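Local coordinates for protein D-aminoacid aminotransferase-like PLP-dependent enzyme (Haemophilus somnus, PDB 3CEB) that is a putative 4-amino-4-deoxychorismate lyase of the class IV aminotransferase family and carries pyridoxal phosphate on a lysine, at residues 39-50 / 66-77. Numbering follows the deposited sequence.
With SO4 (sulfate ion), chain B.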
loop_
_atom_site.group_PDB
_atom_site.type_symbol
_atom_site.label_atom_id
_atom_site.label_comp_id
_atom_site.label_asym_id
_atom_site.label_seq_id
_atom_site.Cartn_x
_atom_site.Cartn_y
_atom_site.Cartn_z
HETATM N N MSE A 39 -13.238 -17.743 12.835
HETATM C CA MSE A 39 -14.568 -17.294 12.425
HETATM C C MSE A 39 -14.897 -17.785 11.029
HETATM O O MSE A 39 -14.016 -17.872 10.212
HETATM C CB MSE A 39 -14.675 -15.764 12.436
HETATM C CG MSE A 39 -14.735 -15.142 13.811
HETATM SE SE MSE A 39 -15.500 -13.360 13.705
HETATM C CE MSE A 39 -17.396 -13.832 13.695
ATOM N N LYS A 40 -16.155 -18.069 10.734
ATOM C CA LYS A 40 -16.499 -18.473 9.378
ATOM C C LYS A 40 -17.181 -17.347 8.628
ATOM O O LYS A 40 -18.385 -17.221 8.688
ATOM C CB LYS A 40 -17.357 -19.747 9.383
ATOM C CG LYS A 40 -16.437 -21.025 9.408
ATOM C CD LYS A 40 -17.006 -22.229 10.169
ATOM C CE LYS A 40 -17.197 -21.972 11.672
ATOM N NZ LYS A 40 -18.225 -22.924 12.242
ATOM N N LEU A 41 -16.415 -16.567 7.873
ATOM C CA LEU A 41 -16.965 -15.359 7.242
ATOM C C LEU A 41 -17.442 -15.483 5.811
ATOM O O LEU A 41 -17.087 -16.400 5.132
ATOM C CB LEU A 41 -15.902 -14.271 7.300
ATOM C CG LEU A 41 -15.453 -13.922 8.718
ATOM C CD1 LEU A 41 -14.551 -12.747 8.631
ATOM C CD2 LEU A 41 -16.662 -13.654 9.710
ATOM N N GLN A 42 -18.245 -14.541 5.348
ATOM C CA GLN A 42 -18.617 -14.504 3.909
ATOM C C GLN A 42 -17.991 -13.285 3.328
ATOM O O GLN A 42 -18.518 -12.229 3.474
ATOM C CB GLN A 42 -20.108 -14.279 3.728
ATOM C CG GLN A 42 -20.936 -14.884 4.842
ATOM C CD GLN A 42 -21.177 -16.349 4.593
ATOM O OE1 GLN A 42 -21.873 -16.687 3.620
ATOM N NE2 GLN A 42 -20.601 -17.241 5.448
ATOM N N PRO A 43 -16.874 -13.404 2.659
ATOM C CA PRO A 43 -16.303 -12.122 2.272
ATOM C C PRO A 43 -17.043 -11.355 1.172
ATOM O O PRO A 43 -17.641 -11.930 0.299
ATOM C CB PRO A 43 -14.896 -12.490 1.790
ATOM C CG PRO A 43 -14.806 -13.969 1.802
ATOM C CD PRO A 43 -15.891 -14.490 2.686
ATOM N N PHE A 44 -17.002 -10.032 1.242
ATOM C CA PHE A 44 -17.573 -9.217 0.184
ATOM C C PHE A 44 -16.825 -9.413 -1.113
ATOM O O PHE A 44 -15.649 -9.794 -1.140
ATOM C CB PHE A 44 -17.520 -7.740 0.612
ATOM C CG PHE A 44 -18.483 -7.424 1.732
ATOM C CD1 PHE A 44 -19.834 -7.452 1.500
ATOM C CD2 PHE A 44 -18.036 -7.213 3.001
ATOM C CE1 PHE A 44 -20.720 -7.232 2.516
ATOM C CE2 PHE A 44 -18.936 -6.989 4.042
ATOM C CZ PHE A 44 -20.266 -7.000 3.806
ATOM N N ASP A 45 -17.506 -9.187 -2.215
ATOM C CA ASP A 45 -16.838 -9.239 -3.523
ATOM C C ASP A 45 -16.498 -7.788 -3.868
ATOM O O ASP A 45 -17.347 -7.003 -4.286
ATOM C CB ASP A 45 -17.755 -9.905 -4.536
ATOM C CG ASP A 45 -17.179 -9.961 -5.933
ATOM O OD1 ASP A 45 -16.257 -9.180 -6.298
ATOM O OD2 ASP A 45 -17.710 -10.795 -6.685
ATOM N N LEU A 46 -15.251 -7.417 -3.615
ATOM C CA LEU A 46 -14.801 -6.054 -3.819
ATOM C C LEU A 46 -15.011 -5.575 -5.263
ATOM O O LEU A 46 -15.316 -4.430 -5.492
ATOM C CB LEU A 46 -13.317 -5.926 -3.447
ATOM C CG LEU A 46 -12.872 -6.251 -2.010
ATOM C CD1 LEU A 46 -11.400 -5.808 -1.764
ATOM C CD2 LEU A 46 -13.830 -5.616 -0.995
ATOM N N ALA A 47 -14.845 -6.440 -6.245
ATOM C CA ALA A 47 -15.045 -6.013 -7.633
ATOM C C ALA A 47 -16.493 -5.603 -7.813
ATOM O O ALA A 47 -16.784 -4.586 -8.427
ATOM C CB ALA A 47 -14.676 -7.122 -8.628
ATOM N N LYS A 48 -17.412 -6.388 -7.264
ATOM C CA LYS A 48 -18.851 -6.085 -7.408
ATOM C C LYS A 48 -19.262 -4.767 -6.724
ATOM O O LYS A 48 -20.089 -4.043 -7.246
ATOM C CB LYS A 48 -19.714 -7.193 -6.875
ATOM C CG LYS A 48 -19.650 -8.463 -7.676
ATOM C CD LYS A 48 -20.855 -9.406 -7.399
ATOM C CE LYS A 48 -20.659 -10.786 -8.063
ATOM N NZ LYS A 48 -21.858 -11.627 -7.857
ATOM N N ILE A 49 -18.656 -4.473 -5.577
ATOM C CA ILE A 49 -18.953 -3.271 -4.832
ATOM C C ILE A 49 -18.613 -2.047 -5.660
ATOM O O ILE A 49 -19.360 -1.086 -5.732
ATOM C CB ILE A 49 -18.175 -3.209 -3.495
ATOM C CG1 ILE A 49 -18.749 -4.243 -2.540
ATOM C CG2 ILE A 49 -18.339 -1.804 -2.842
ATOM C CD1 ILE A 49 -17.949 -4.436 -1.235
ATOM N N ILE A 50 -17.474 -2.118 -6.318
ATOM C CA ILE A 50 -16.979 -0.997 -7.099
ATOM C C ILE A 50 -17.796 -0.846 -8.378
ATOM O O ILE A 50 -18.328 0.216 -8.679
ATOM C CB ILE A 50 -15.498 -1.230 -7.486
ATOM C CG1 ILE A 50 -14.633 -1.233 -6.220
ATOM C CG2 ILE A 50 -15.005 -0.189 -8.488
ATOM C CD1 ILE A 50 -14.796 -0.003 -5.416
ATOM N N CYS A 66 -10.640 5.038 -4.225
ATOM C CA CYS A 66 -11.730 4.377 -3.508
ATOM C C CYS A 66 -11.177 3.646 -2.316
ATOM O O CYS A 66 -10.287 2.814 -2.444
ATOM C CB CYS A 66 -12.446 3.341 -4.366
ATOM S SG CYS A 66 -13.241 3.978 -5.826
ATOM N N ARG A 67 -11.718 3.972 -1.163
ATOM C CA ARG A 67 -11.312 3.354 0.052
ATOM C C ARG A 67 -12.453 2.525 0.602
ATOM O O ARG A 67 -13.588 3.030 0.757
ATOM C CB ARG A 67 -10.975 4.440 1.040
ATOM C CG ARG A 67 -10.336 3.917 2.293
ATOM C CD ARG A 67 -10.133 5.063 3.282
ATOM N NE ARG A 67 -9.962 4.559 4.639
ATOM C CZ ARG A 67 -8.883 4.789 5.365
ATOM N NH1 ARG A 67 -7.903 5.527 4.868
ATOM N NH2 ARG A 67 -8.796 4.335 6.596
ATOM N N ILE A 68 -12.164 1.253 0.885
ATOM C CA ILE A 68 -13.133 0.408 1.508
ATOM C C ILE A 68 -12.639 0.032 2.892
ATOM O O ILE A 68 -11.683 -0.721 3.018
ATOM C CB ILE A 68 -13.405 -0.871 0.721
ATOM C CG1 ILE A 68 -13.940 -0.546 -0.684
ATOM C CG2 ILE A 68 -14.433 -1.730 1.499
ATOM C CD1 ILE A 68 -14.114 -1.786 -1.616
ATOM N N ASP A 69 -13.273 0.583 3.929
ATOM C CA ASP A 69 -12.953 0.184 5.275
ATOM C C ASP A 69 -13.876 -0.990 5.615
ATOM O O ASP A 69 -15.053 -0.970 5.263
ATOM C CB ASP A 69 -13.189 1.318 6.259
ATOM C CG ASP A 69 -12.138 2.412 6.186
ATOM O OD1 ASP A 69 -12.143 3.231 5.238
ATOM O OD2 ASP A 69 -11.319 2.479 7.132
ATOM N N TYR A 70 -13.379 -2.022 6.284
ATOM C CA TYR A 70 -14.239 -3.152 6.616
ATOM C C TYR A 70 -13.971 -3.767 7.979
ATOM O O TYR A 70 -12.945 -3.480 8.610
ATOM C CB TYR A 70 -14.114 -4.241 5.562
ATOM C CG TYR A 70 -12.712 -4.754 5.413
ATOM C CD1 TYR A 70 -11.782 -4.077 4.674
ATOM C CD2 TYR A 70 -12.327 -5.928 6.018
ATOM C CE1 TYR A 70 -10.461 -4.565 4.537
ATOM C CE2 TYR A 70 -11.015 -6.437 5.893
ATOM C CZ TYR A 70 -10.091 -5.768 5.161
ATOM O OH TYR A 70 -8.810 -6.295 5.051
ATOM N N ASN A 71 -14.941 -4.569 8.423
ATOM C CA ASN A 71 -14.745 -5.466 9.534
ATOM C C ASN A 71 -15.211 -6.831 9.140
ATOM O O ASN A 71 -15.240 -7.152 7.949
ATOM C CB ASN A 71 -15.425 -5.029 10.807
ATOM C CG ASN A 71 -16.845 -4.656 10.628
ATOM O OD1 ASN A 71 -17.616 -5.330 9.980
ATOM N ND2 ASN A 71 -17.201 -3.565 11.224
ATOM N N HIS A 72 -15.570 -7.671 10.106
ATOM C CA HIS A 72 -15.978 -9.061 9.728
ATOM C C HIS A 72 -17.331 -9.163 9.045
ATOM O O HIS A 72 -17.644 -10.201 8.480
ATOM C CB HIS A 72 -15.921 -10.043 10.902
ATOM C CG HIS A 72 -17.190 -10.151 11.695
ATOM N ND1 HIS A 72 -17.459 -9.346 12.772
ATOM C CD2 HIS A 72 -18.214 -11.034 11.626
ATOM C CE1 HIS A 72 -18.616 -9.701 13.305
ATOM N NE2 HIS A 72 -19.089 -10.733 12.637
ATOM N N HIS A 73 -18.135 -8.108 9.043
ATOM C CA HIS A 73 -19.452 -8.268 8.440
ATOM C C HIS A 73 -20.020 -7.069 7.674
ATOM O O HIS A 73 -21.119 -7.136 7.180
ATOM C CB HIS A 73 -20.444 -8.616 9.533
ATOM C CG HIS A 73 -20.801 -7.436 10.358
ATOM N ND1 HIS A 73 -22.009 -6.772 10.224
ATOM C CD2 HIS A 73 -20.076 -6.743 11.263
ATOM C CE1 HIS A 73 -22.023 -5.743 11.049
ATOM N NE2 HIS A 73 -20.860 -5.694 11.682
ATOM N N ASP A 74 -19.285 -5.974 7.585
ATOM C CA ASP A 74 -19.790 -4.777 6.911
ATOM C C ASP A 74 -18.618 -4.002 6.347
ATOM O O ASP A 74 -17.460 -4.304 6.627
ATOM C CB ASP A 74 -20.525 -3.927 7.910
ATOM C CG ASP A 74 -21.436 -2.885 7.289
ATOM O OD1 ASP A 74 -21.738 -2.866 6.078
ATOM O OD2 ASP A 74 -21.926 -2.076 8.090
ATOM N N TYR A 75 -18.922 -2.991 5.559
ATOM C CA TYR A 75 -17.890 -2.210 4.898
ATOM C C TYR A 75 -18.468 -0.820 4.663
ATOM O O TYR A 75 -19.675 -0.611 4.775
ATOM C CB TYR A 75 -17.458 -2.862 3.573
ATOM C CG TYR A 75 -18.513 -2.757 2.504
ATOM C CD1 TYR A 75 -18.596 -1.629 1.701
ATOM C CD2 TYR A 75 -19.471 -3.761 2.338
ATOM C CE1 TYR A 75 -19.589 -1.498 0.706
ATOM C CE2 TYR A 75 -20.507 -3.630 1.382
ATOM C CZ TYR A 75 -20.552 -2.497 0.546
ATOM O OH TYR A 75 -21.537 -2.367 -0.420
ATOM N N VAL A 76 -17.586 0.119 4.400
ATOM C CA VAL A 76 -17.939 1.455 3.976
ATOM C C VAL A 76 -17.031 1.788 2.786
ATOM O O VAL A 76 -15.790 1.575 2.797
ATOM C CB VAL A 76 -17.754 2.499 5.117
ATOM C CG1 VAL A 76 -17.894 3.898 4.595
ATOM C CG2 VAL A 76 -18.792 2.289 6.229
ATOM N N LEU A 77 -17.670 2.270 1.732
ATOM C CA LEU A 77 -16.954 2.739 0.548
ATOM C C LEU A 77 -17.021 4.217 0.562
ATOM O O LEU A 77 -18.040 4.778 0.852
ATOM C CB LEU A 77 -17.606 2.264 -0.734
ATOM C CG LEU A 77 -17.111 2.920 -2.023
ATOM C CD1 LEU A 77 -15.648 2.548 -2.373
ATOM C CD2 LEU A 77 -18.037 2.496 -3.127
HETATM S S SO4 B . -15.345 -6.512 14.155
HETATM O O1 SO4 B . -15.907 -7.412 13.131
HETATM O O2 SO4 B . -14.950 -7.249 15.326
HETATM O O3 SO4 B . -14.129 -5.806 13.772
HETATM O O4 SO4 B . -16.396 -5.553 14.438
#
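F44 and Y75 meet in a T-shaped stack: the Y75 edge, led by CD2, points at the centre of the F44 face, with centroids 4.8 Å apart and planes at 72°. The CZ end of F44 reaches the hairpin turn, 3.5 Å from H73 O, and D74 N lies at the ring's edge. With CG between its backbone N and carbonyl carbon (chi1 71°), the Y75 ring lies between F44, at its edge, and I49, which lays CD1 on the middle of one face, 3.7 Å from the centroid, a CH-pi contact. Farther along, the I68 CD1 methyl meets L46 CD2 at 3.9 Å, and I50 CD1 fits among C66, I68 and L77. At the other end the H72 ring takes selenomethionine M39 over one face, CE 3.9 Å from the ring centroid, while L41 CD2 abuts its CD2 edge. H72 donates from both backbone N and ND1 to one sulfate oxygen, ND1 to O1 at a short 2.5 Å, a grip that would limit the ring's rotation; Y36 also binds this ion, probably from the crystallisation liquor. N71 OD1 accepts from both H73 N and D74 N, an Asx motif within the hairpin turn. Apolar and aromatic side chains, with the H72 ring, lay segment 39-50 along the antiparallel hairpin of strands 63-70 and 75-82, while Q25 and Y28 of helix 21-35 tether its backbone at F44 and L46, and strand 7-14 flanks strand 63-70.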